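Local coordinates for protein calreticulin, putative (Trypanosoma cruzi, PDB 5HCF) that probably serves as a carbohydrate- and peptide-binding chaperone of the parasite, its globular domain having a legume lectin fold, at residues K25-A30 with R44-A49; R50-S55 with I213-V218; A154-E159 with E200-P205; S177-R182 with P193-D198. All blocks are in the same frame, centred on the assembly; numbering follows the deposited sequence. Where two conformers were deposited one is given.

Contact 1 of 4, residues K25-A30 with R44-A49; sequences KVEISA and RLTEDA
Glu27 and Arg44 stand side by side on one face of an antiparallel strand pair, 26-29 with 42-45, at the edge of a sheet of the legume lectin fold. Both side chains point the same way. Arg44 keeps CG anti to its backbone N (chi1 178°) and runs extended as far as NE. The pairing is a salt bridge from Glu27 OE2 to Arg44 NH1, 2.8 Å long. Its hydrogen bond is weak and bent, and the carboxylate and guanidinium planes lie 43° apart. Lower on the same arginine, Ser29 OG comes within 3.3 Å of Arg44 CD; this hydroxyl is spent on the backbone N of Gly31. On the other side of the sheet Val26 and Leu45 also lie side by side, Val26 CG1 meeting Leu45 CD2 at 3.6 Å, and both turn inward onto Tyr52 of the facing sheet. Beneath the charged pair the backbones of Glu27 and Arg44 exchange two hydrogen bonds, N to O each way. Past Leu45 segment 44-49 leaves the strand, yet one backbone bond remains and side chains add to it. Thr46 crosses the Lys25 chain obliquely and puts CG2 3.8 Å from Glu27 CG. Its backbone N donates to Lys25 O over 3.1 Å; the approach of Thr46 OG1 to that oxygen is too short to be trusted. At the end of the pair, Lys25 N reaches Glu47 OE1 at 3.0 Å, on the anti side of the carboxylate and 26° out of its plane.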
# COMPACT_ATOMS: atom_id res chain seq x y z
N LYS A 25 0.40 18.71 -7.23
CA LYS A 25 -0.85 18.56 -7.95
C LYS A 25 -1.00 17.14 -8.50
O LYS A 25 -0.03 16.53 -8.95
CB LYS A 25 -0.94 19.58 -9.09
CG LYS A 25 -2.01 19.28 -10.13
CD LYS A 25 -1.75 20.03 -11.44
CE LYS A 25 -2.64 19.52 -12.56
NZ LYS A 25 -2.23 20.05 -13.89
N VAL A 26 -2.23 16.63 -8.47
CA VAL A 26 -2.52 15.31 -9.01
C VAL A 26 -3.61 15.42 -10.06
O VAL A 26 -4.39 16.37 -10.08
CB VAL A 26 -2.96 14.32 -7.90
CG1 VAL A 26 -1.94 14.29 -6.77
CG2 VAL A 26 -4.35 14.67 -7.39
N GLU A 27 -3.68 14.42 -10.94
CA GLU A 27 -4.67 14.40 -12.00
C GLU A 27 -5.03 12.96 -12.37
O GLU A 27 -4.27 12.03 -12.11
CB GLU A 27 -4.17 15.14 -13.23
CG GLU A 27 -3.10 14.36 -13.99
CD GLU A 27 -2.53 15.14 -15.15
OE1 GLU A 27 -3.11 16.18 -15.52
OE2 GLU A 27 -1.49 14.69 -15.68
N ILE A 28 -6.20 12.79 -12.99
CA ILE A 28 -6.56 11.51 -13.57
C ILE A 28 -5.91 11.42 -14.95
O ILE A 28 -6.10 12.29 -15.79
CB ILE A 28 -8.09 11.36 -13.69
CG1 ILE A 28 -8.75 11.43 -12.31
CG2 ILE A 28 -8.45 10.07 -14.42
CD1 ILE A 28 -8.24 10.39 -11.31
N SER A 29 -5.15 10.35 -15.17
CA SER A 29 -4.37 10.23 -16.41
C SER A 29 -3.87 8.81 -16.65
O SER A 29 -3.69 8.04 -15.71
CB SER A 29 -3.19 11.19 -16.38
OG SER A 29 -2.14 10.72 -17.21
N ALA A 30 -3.65 8.48 -17.92
CA ALA A 30 -3.15 7.17 -18.31
C ALA A 30 -1.63 7.13 -18.50
O ALA A 30 -1.07 6.07 -18.75
CB ALA A 30 -3.85 6.71 -19.58
N ARG A 44 -2.50 10.29 -10.92
CA ARG A 44 -1.14 10.58 -11.36
C ARG A 44 -0.56 11.78 -10.62
O ARG A 44 -1.16 12.85 -10.58
CB ARG A 44 -1.12 10.82 -12.87
CG ARG A 44 0.24 11.18 -13.43
CD ARG A 44 0.16 11.39 -14.93
NE ARG A 44 1.45 11.81 -15.48
CZ ARG A 44 1.89 13.06 -15.49
NH1 ARG A 44 1.14 14.04 -15.00
NH2 ARG A 44 3.08 13.34 -16.01
N LEU A 45 0.62 11.58 -10.03
CA LEU A 45 1.33 12.67 -9.38
C LEU A 45 2.11 13.44 -10.44
O LEU A 45 2.84 12.84 -11.23
CB LEU A 45 2.25 12.14 -8.28
CG LEU A 45 1.63 11.06 -7.39
CD1 LEU A 45 2.42 10.93 -6.10
CD2 LEU A 45 0.17 11.36 -7.09
N THR A 46 1.95 14.76 -10.46
CA THR A 46 2.37 15.58 -11.60
C THR A 46 3.66 16.35 -11.42
O THR A 46 4.36 16.61 -12.39
CB THR A 46 1.27 16.59 -11.98
OG1 THR A 46 1.03 17.48 -10.88
CG2 THR A 46 -0.02 15.86 -12.33
N GLU A 47 3.98 16.74 -10.19
CA GLU A 47 5.05 17.71 -9.97
C GLU A 47 6.28 17.12 -9.28
O GLU A 47 6.18 16.47 -8.24
CB GLU A 47 4.51 18.88 -9.15
CG GLU A 47 3.44 19.70 -9.87
CD GLU A 47 3.04 20.94 -9.09
OE1 GLU A 47 2.42 20.79 -8.02
OE2 GLU A 47 3.34 22.06 -9.56
N ASP A 48 7.44 17.37 -9.88
CA ASP A 48 8.72 16.93 -9.33
C ASP A 48 9.01 17.61 -8.01
O ASP A 48 8.60 18.75 -7.79
CB ASP A 48 9.85 17.23 -10.31
CG ASP A 48 9.83 16.32 -11.53
OD1 ASP A 48 8.98 15.41 -11.55
OD2 ASP A 48 10.65 16.53 -12.45
N ALA A 49 9.71 16.91 -7.12
CA ALA A 49 10.17 17.49 -5.87
C ALA A 49 9.05 18.09 -5.02
O ALA A 49 9.13 19.23 -4.58
CB ALA A 49 11.23 18.56 -6.15

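Contact 2 of 4, residues R50-S55 with I213-V218; sequences RFYALS and IDVWQV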
# COMPACT_ATOMS: atom_id res chain seq x y z
N ARG A 50 8.01 17.29 -4.77
CA ARG A 50 6.88 17.72 -3.96
C ARG A 50 6.47 16.66 -2.96
O ARG A 50 6.73 15.47 -3.14
CB ARG A 50 5.67 18.07 -4.85
CG ARG A 50 5.91 19.19 -5.86
CD ARG A 50 5.81 20.56 -5.21
NE ARG A 50 6.30 21.62 -6.09
CZ ARG A 50 7.58 21.83 -6.35
NH1 ARG A 50 8.50 21.04 -5.81
NH2 ARG A 50 7.96 22.82 -7.15
N PHE A 51 5.81 17.09 -1.89
CA PHE A 51 5.10 16.17 -1.01
C PHE A 51 3.68 16.02 -1.53
O PHE A 51 3.14 16.95 -2.13
CB PHE A 51 5.08 16.68 0.43
CG PHE A 51 6.42 16.65 1.11
CD1 PHE A 51 6.86 15.51 1.75
CD2 PHE A 51 7.23 17.78 1.12
CE1 PHE A 51 8.09 15.48 2.39
CE2 PHE A 51 8.46 17.76 1.76
CZ PHE A 51 8.89 16.61 2.40
N TYR A 52 3.09 14.86 -1.32
CA TYR A 52 1.69 14.67 -1.67
C TYR A 52 0.91 14.19 -0.45
O TYR A 52 1.44 13.44 0.38
CB TYR A 52 1.55 13.69 -2.84
CG TYR A 52 2.16 14.20 -4.13
CD1 TYR A 52 3.54 14.16 -4.34
CD2 TYR A 52 1.36 14.73 -5.13
CE1 TYR A 52 4.09 14.64 -5.52
CE2 TYR A 52 1.90 15.21 -6.31
CZ TYR A 52 3.27 15.16 -6.50
OH TYR A 52 3.80 15.64 -7.68
N ALA A 53 -0.33 14.63 -0.32
CA ALA A 53 -1.17 14.23 0.81
C ALA A 53 -2.64 14.43 0.47
O ALA A 53 -3.17 15.54 0.60
CB ALA A 53 -0.80 15.01 2.06
N LEU A 54 -3.29 13.36 0.04
CA LEU A 54 -4.72 13.38 -0.25
C LEU A 54 -5.37 12.06 0.19
O LEU A 54 -4.72 11.01 0.22
CB LEU A 54 -4.96 13.67 -1.73
CG LEU A 54 -4.25 12.82 -2.79
CD1 LEU A 54 -4.90 11.47 -2.98
CD2 LEU A 54 -4.20 13.56 -4.12
N SER A 55 -6.65 12.13 0.52
CA SER A 55 -7.33 11.00 1.15
C SER A 55 -8.81 10.96 0.78
O SER A 55 -9.37 11.94 0.30
CB SER A 55 -7.18 11.07 2.67
OG SER A 55 -7.42 12.38 3.16
N ILE A 213 -2.94 8.82 0.51
CA ILE A 213 -1.65 8.76 -0.16
C ILE A 213 -0.78 9.89 0.36
O ILE A 213 -1.04 11.06 0.10
CB ILE A 213 -1.79 8.85 -1.69
CG1 ILE A 213 -2.34 7.54 -2.25
CG2 ILE A 213 -0.44 9.14 -2.32
CD1 ILE A 213 -2.87 7.64 -3.67
N ASP A 214 0.25 9.51 1.10
CA ASP A 214 1.17 10.45 1.71
C ASP A 214 2.58 10.07 1.30
O ASP A 214 3.22 9.23 1.94
CB ASP A 214 1.00 10.44 3.23
CG ASP A 214 2.17 11.08 3.95
OD1 ASP A 214 2.70 12.09 3.45
OD2 ASP A 214 2.57 10.55 5.01
N VAL A 215 3.08 10.68 0.23
CA VAL A 215 4.39 10.32 -0.29
C VAL A 215 5.21 11.53 -0.70
O VAL A 215 4.67 12.60 -0.97
CB VAL A 215 4.29 9.38 -1.52
CG1 VAL A 215 3.54 8.12 -1.16
CG2 VAL A 215 3.61 10.10 -2.68
N TRP A 216 6.53 11.35 -0.73
CA TRP A 216 7.45 12.33 -1.28
C TRP A 216 8.01 11.80 -2.59
O TRP A 216 8.37 10.63 -2.68
CB TRP A 216 8.58 12.63 -0.29
CG TRP A 216 9.83 13.18 -0.92
CD1 TRP A 216 10.94 12.47 -1.30
CD2 TRP A 216 10.10 14.55 -1.25
NE1 TRP A 216 11.88 13.31 -1.84
CE2 TRP A 216 11.39 14.59 -1.83
CE3 TRP A 216 9.38 15.74 -1.12
CZ2 TRP A 216 11.97 15.78 -2.27
CZ3 TRP A 216 9.96 16.91 -1.55
CH2 TRP A 216 11.24 16.93 -2.12
N GLN A 217 8.07 12.66 -3.60
CA GLN A 217 8.63 12.27 -4.89
C GLN A 217 9.59 13.32 -5.45
O GLN A 217 9.22 14.49 -5.59
CB GLN A 217 7.54 12.00 -5.93
CG GLN A 217 6.91 10.62 -5.85
CD GLN A 217 6.14 10.27 -7.11
OE1 GLN A 217 5.13 10.88 -7.43
NE2 GLN A 217 6.65 9.30 -7.85
N VAL A 218 10.80 12.89 -5.78
CA VAL A 218 11.75 13.73 -6.50
C VAL A 218 11.38 13.74 -7.97
O VAL A 218 11.05 14.78 -8.54
CB VAL A 218 13.20 13.25 -6.34
CG1 VAL A 218 14.13 14.13 -7.18
CG2 VAL A 218 13.62 13.27 -4.87
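The strand pair 50-55 with 213-217 belongs to the seven-stranded sheet of the legume lectin fold, and its axes run antiparallel, 4.7 Å apart. Phe51 and Trp216 sit as neighbours on one side of this ladder in an edge-to-face pair: Trp216 CE3 stands over the centre of the Phe51 ring, 3.5 Å above its plane, with the planes at 51°. Trp216 CG is anti to the backbone N (chi1 157°), and with chi2 at -95° CE3 comes to lie 3.3 Å from Arg50 O. That carbonyl accepts from Gln217 N at 3.1 Å, nearly straight. At the other end Ile213 N donates to Leu54 O at 2.8 Å; between them Tyr52 N gives its hydrogen to Val215 O. On the second side Tyr52 CB touches Val215 CG2 at 4.1 Å, and Tyr52 OH is bound to Glu47 O and Ser220 OG. Asp214, on the Trp216 side, forms a salt bridge with Lys89. Tyr52, Leu54, Val215 and Gln217 face Val26 and Leu45 of the opposing sheet, so this side belongs to the sandwich interior, while strand 15-16 flanks 50-62 and strand 83-91 flanks 208-217.

Contact 3 of 4, residues A154-E159 with E200-P205; sequences ADNSYE and ELHKVP
Asn156 and Ala154 of one loop meet His202 of another where the hairpin between strands 145-152 and 157-162, part of the eight-stranded sheet of the lectin fold, touches the long irregular segment leading to strand 208-217. The polar link is one hydrogen bond: His202 N donates to Asn156 OD1 over 3.1 Å, fairly straight at 155° and tilted 20° from the plane of the amide carbonyl. Asn156 holds CG anti to its carbonyl carbon (chi1 -66°); a chi2 of -39° then directs OD1 to segment 200-205. The other end of the same amide, ND2, makes a weak hydrogen bond to Ser199 O, so both ends of the group are engaged by the segment around 199-202. The second kind of contact is CH-pi. Ala154 CA lies over the centre of the His202 imidazole, 3.7 Å from its centroid and almost on the ring normal. Lys203 CB covers the opposite face, and Asn156 OD1 comes to the ring edge in its plane. His202 was modelled in two conformers, so these ring contacts describe one of them. Van der Waals contact adds Asn156 OD1 against Leu201 CB, the two side chains crossing at about a right angle; the apolar packing is that of Leu201 and His202 on Leu172 of helix 172-175. Within the hairpin, Asp155 OD1 accepts from Ser157 N, an Asx turn that shapes the loop bearing Asn156. The last touch is made by Ala154 CB, which rests 4.0 Å from His202 NE2.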
# COMPACT_ATOMS: atom_id res chain seq x y z
N ALA A 154 -7.07 -13.99 10.13
CA ALA A 154 -7.55 -13.94 11.51
C ALA A 154 -6.78 -14.90 12.42
O ALA A 154 -6.97 -14.90 13.63
CB ALA A 154 -9.03 -14.26 11.57
N ASP A 155 -5.93 -15.73 11.82
CA ASP A 155 -5.06 -16.60 12.61
C ASP A 155 -3.69 -15.96 12.82
O ASP A 155 -2.71 -16.64 13.12
CB ASP A 155 -4.92 -17.97 11.95
CG ASP A 155 -4.27 -17.90 10.58
OD1 ASP A 155 -4.11 -16.79 10.03
OD2 ASP A 155 -3.90 -18.97 10.06
N ASN A 156 -3.63 -14.65 12.62
CA ASN A 156 -2.40 -13.88 12.76
C ASN A 156 -1.30 -14.26 11.76
O ASN A 156 -0.13 -13.94 11.97
CB ASN A 156 -1.86 -14.01 14.18
CG ASN A 156 -2.76 -13.35 15.20
OD1 ASN A 156 -3.34 -12.29 14.96
ND2 ASN A 156 -2.89 -13.98 16.36
N SER A 157 -1.66 -14.96 10.69
CA SER A 157 -0.74 -15.15 9.57
C SER A 157 -0.94 -14.03 8.55
O SER A 157 -1.87 -13.22 8.67
CB SER A 157 -0.94 -16.51 8.89
OG SER A 157 -2.28 -16.71 8.48
N TYR A 158 -0.05 -13.95 7.57
CA TYR A 158 -0.16 -12.95 6.51
C TYR A 158 0.46 -13.46 5.21
O TYR A 158 1.22 -14.43 5.21
CB TYR A 158 0.51 -11.64 6.92
CG TYR A 158 2.01 -11.68 6.82
CD1 TYR A 158 2.78 -12.29 7.80
CD2 TYR A 158 2.67 -11.13 5.73
CE1 TYR A 158 4.16 -12.33 7.72
CE2 TYR A 158 4.05 -11.16 5.63
CZ TYR A 158 4.79 -11.77 6.63
OH TYR A 158 6.16 -11.81 6.54
N GLU A 159 0.12 -12.81 4.11
CA GLU A 159 0.74 -13.13 2.84
C GLU A 159 0.81 -11.90 1.95
O GLU A 159 -0.18 -11.18 1.80
CB GLU A 159 -0.01 -14.27 2.15
CG GLU A 159 0.72 -14.87 0.95
CD GLU A 159 0.14 -16.20 0.54
OE1 GLU A 159 -0.92 -16.59 1.08
OE2 GLU A 159 0.74 -16.86 -0.34
N GLU A 200 -5.10 -11.12 18.79
CA GLU A 200 -5.69 -10.10 17.94
C GLU A 200 -4.66 -9.14 17.34
O GLU A 200 -4.95 -7.96 17.14
CB GLU A 200 -6.74 -9.29 18.72
CG GLU A 200 -7.89 -10.12 19.28
CD GLU A 200 -8.97 -9.27 19.94
OE1 GLU A 200 -8.62 -8.25 20.58
OE2 GLU A 200 -10.17 -9.62 19.81
N LEU A 201 -3.46 -9.64 17.08
CA LEU A 201 -2.45 -8.86 16.37
C LEU A 201 -3.00 -8.36 15.04
O LEU A 201 -2.81 -7.20 14.67
CB LEU A 201 -1.19 -9.69 16.13
CG LEU A 201 -0.37 -10.09 17.36
CD1 LEU A 201 0.81 -10.96 16.94
CD2 LEU A 201 0.11 -8.86 18.12
N HIS A 202 -3.67 -9.25 14.33
CA HIS A 202 -4.23 -8.94 13.01
C HIS A 202 -5.29 -7.86 13.05
O HIS A 202 -5.49 -7.14 12.07
CB HIS A 202 -4.83 -10.21 12.39
CG HIS A 202 -6.20 -10.52 12.89
ND1 HIS A 202 -7.34 -10.04 12.29
CD2 HIS A 202 -6.62 -11.24 13.97
CE1 HIS A 202 -8.40 -10.47 12.95
NE2 HIS A 202 -7.99 -11.20 13.97
N LYS A 203 -5.98 -7.73 14.18
CA LYS A 203 -7.14 -6.86 14.29
C LYS A 203 -6.80 -5.38 14.40
O LYS A 203 -5.90 -4.98 15.12
CB LYS A 203 -7.98 -7.28 15.50
CG LYS A 203 -9.35 -6.65 15.59
CD LYS A 203 -10.00 -7.01 16.92
CE LYS A 203 -9.39 -6.19 18.07
NZ LYS A 203 -10.00 -4.86 18.30
N VAL A 204 -7.55 -4.58 13.66
CA VAL A 204 -7.42 -3.14 13.75
C VAL A 204 -7.86 -2.68 15.13
O VAL A 204 -8.92 -3.10 15.61
CB VAL A 204 -8.25 -2.43 12.66
CG1 VAL A 204 -7.72 -2.78 11.27
CG2 VAL A 204 -9.72 -2.79 12.79
N PRO A 205 -7.05 -1.84 15.79
CA PRO A 205 -7.38 -1.37 17.13
C PRO A 205 -8.66 -0.54 17.11
O PRO A 205 -9.57 -0.79 17.91
CB PRO A 205 -6.17 -0.52 17.53
CG PRO A 205 -5.56 -0.10 16.25
CD PRO A 205 -5.83 -1.21 15.26

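Contact 4 of 4, residues S177-R182 with P193-D198; sequences SLLLPR and PDFVED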
# COMPACT_ATOMS: atom_id res chain seq x y z
N SER A 177 8.29 -7.06 15.18
CA SER A 177 8.55 -7.01 16.62
C SER A 177 7.34 -6.43 17.34
O SER A 177 7.28 -5.24 17.64
CB SER A 177 9.80 -6.18 16.94
OG SER A 177 10.93 -6.69 16.26
N LEU A 178 6.35 -7.29 17.59
CA LEU A 178 5.10 -6.86 18.21
C LEU A 178 5.05 -7.21 19.68
O LEU A 178 4.65 -6.39 20.50
CB LEU A 178 3.91 -7.49 17.48
CG LEU A 178 3.85 -7.21 15.98
CD1 LEU A 178 2.68 -7.93 15.32
CD2 LEU A 178 3.78 -5.71 15.74
N LEU A 179 5.45 -8.43 20.01
CA LEU A 179 5.30 -8.93 21.38
C LEU A 179 6.64 -9.08 22.09
O LEU A 179 7.71 -8.97 21.47
CB LEU A 179 4.56 -10.26 21.37
CG LEU A 179 3.15 -10.23 20.75
CD1 LEU A 179 2.55 -11.62 20.74
CD2 LEU A 179 2.24 -9.26 21.50
N LEU A 180 6.57 -9.31 23.40
CA LEU A 180 7.75 -9.56 24.21
C LEU A 180 8.38 -10.90 23.84
O LEU A 180 7.75 -11.70 23.15
CB LEU A 180 7.38 -9.55 25.70
CG LEU A 180 6.91 -8.22 26.29
CD1 LEU A 180 6.44 -8.40 27.73
CD2 LEU A 180 8.00 -7.17 26.21
N PRO A 181 9.61 -11.14 24.29
CA PRO A 181 10.26 -12.44 24.05
C PRO A 181 9.60 -13.55 24.85
O PRO A 181 9.25 -13.35 26.01
CB PRO A 181 11.71 -12.21 24.52
CG PRO A 181 11.86 -10.72 24.65
CD PRO A 181 10.50 -10.20 24.99
N ARG A 182 9.45 -14.72 24.23
CA ARG A 182 8.82 -15.85 24.90
C ARG A 182 9.78 -16.47 25.92
O ARG A 182 9.35 -17.01 26.94
CB ARG A 182 8.36 -16.90 23.89
CG ARG A 182 7.09 -16.50 23.16
CD ARG A 182 6.62 -17.57 22.20
NE ARG A 182 5.43 -17.15 21.47
CZ ARG A 182 4.18 -17.30 21.90
NH1 ARG A 182 3.95 -17.90 23.07
NH2 ARG A 182 3.16 -16.88 21.17
N PRO A 193 7.82 -15.13 31.99
CA PRO A 193 6.47 -15.02 32.57
C PRO A 193 5.82 -13.69 32.26
O PRO A 193 4.60 -13.59 32.32
CB PRO A 193 6.71 -15.16 34.08
CG PRO A 193 8.15 -15.50 34.26
CD PRO A 193 8.88 -15.13 33.01
N ASP A 194 6.62 -12.68 31.91
CA ASP A 194 6.07 -11.38 31.54
C ASP A 194 5.48 -11.39 30.13
O ASP A 194 4.77 -10.46 29.75
CB ASP A 194 7.14 -10.29 31.65
CG ASP A 194 7.56 -10.02 33.08
OD1 ASP A 194 6.82 -10.41 34.01
OD2 ASP A 194 8.62 -9.40 33.28
N PHE A 195 5.78 -12.43 29.37
CA PHE A 195 5.26 -12.53 28.01
C PHE A 195 3.74 -12.49 28.02
O PHE A 195 3.10 -13.18 28.80
CB PHE A 195 5.72 -13.81 27.32
CG PHE A 195 5.11 -14.01 25.96
CD1 PHE A 195 5.57 -13.29 24.87
CD2 PHE A 195 4.07 -14.91 25.77
CE1 PHE A 195 5.01 -13.46 23.61
CE2 PHE A 195 3.51 -15.09 24.52
CZ PHE A 195 3.98 -14.37 23.44
N VAL A 196 3.19 -11.69 27.12
CA VAL A 196 1.75 -11.58 26.99
C VAL A 196 1.31 -12.02 25.61
O VAL A 196 1.86 -11.58 24.59
CB VAL A 196 1.27 -10.14 27.24
CG1 VAL A 196 -0.22 -10.04 26.99
CG2 VAL A 196 1.62 -9.71 28.65
N GLU A 197 0.31 -12.88 25.57
CA GLU A 197 -0.19 -13.44 24.33
C GLU A 197 -1.19 -12.46 23.71
O GLU A 197 -1.99 -11.85 24.41
CB GLU A 197 -0.85 -14.80 24.59
CG GLU A 197 -0.97 -15.69 23.38
CD GLU A 197 0.33 -16.39 23.04
OE1 GLU A 197 0.77 -17.25 23.84
OE2 GLU A 197 0.91 -16.09 21.98
N ASP A 198 -1.14 -12.30 22.39
CA ASP A 198 -2.15 -11.51 21.71
C ASP A 198 -2.70 -12.26 20.50
O ASP A 198 -2.01 -12.43 19.50
CB ASP A 198 -1.60 -10.15 21.30
CG ASP A 198 -2.70 -9.19 20.87
OD1 ASP A 198 -3.85 -9.64 20.70
OD2 ASP A 198 -2.41 -7.98 20.73
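The Phe195 ring and the Arg182 guanidinium meet obliquely, their planes 46° apart. Over the centre of the ring, on one face, stands Arg182 CG in a CH-pi contact, 3.8 Å from the centroid. One face of the guanidinium in turn receives Phe195 CZ, 3.3 Å above its centre. At the ring edge Leu180 O lies 3.2 Å from Phe195 CD1, Glu197 OE1 also comes to the edge in the ring plane, and Leu179 CB approaches Phe195 CE1 obliquely at 3.9 Å. Phe195 CG is anti to its backbone N (chi1 175°), and chi2 of 77° sets the turn of the ring. Along its own edge the guanidinium pairs with Glu197, nearly coplanar with it: Arg182 NH2 to Glu197 OE2 is a 2.5 Å salt bridge using the syn lone pair, and a weak second bond joins Arg182 NH1 to Glu197 OE1. Leu179 CD2 meanwhile touches Asp198 CB, whose carboxylate is held by Tyr126 and by Glu200 N. Both segments are irregular and lie largely at the surface, probably near the base from which the P-domain arm of calreticulins extends. Arg182 NH2 also bridges to Glu173 of helix 172-175, so one positive group serves two carboxylates, which would be expected to temper their repulsion while Arg182 CG covers one face of the ring.

How the contacts relate
From the N terminus, contact 1 closes first, a short loop of 13 residues within 25-49, and is complete before contact 2 opens at Arg50, directly after it. Contact 2 then spans 157 residues and closes only at 213-218; contact 3 is nested inside it, and contact 4 inside contact 3, with no crossing. Contacts 1 and 2 touch and join the two sheets of the sandwich: Ala49 N meets Val218 O, and Leu45 packs on Gln217. Contacts 3 and 4 have centres about 15 Å apart and share leucine packing, Leu201 against Leu178 and Leu179. Contact 3 ties the irregular excursion before strand 208-217 to a hairpin end, across the chain's centre from contact 1; contact 4 joins two parts of the excursion itself.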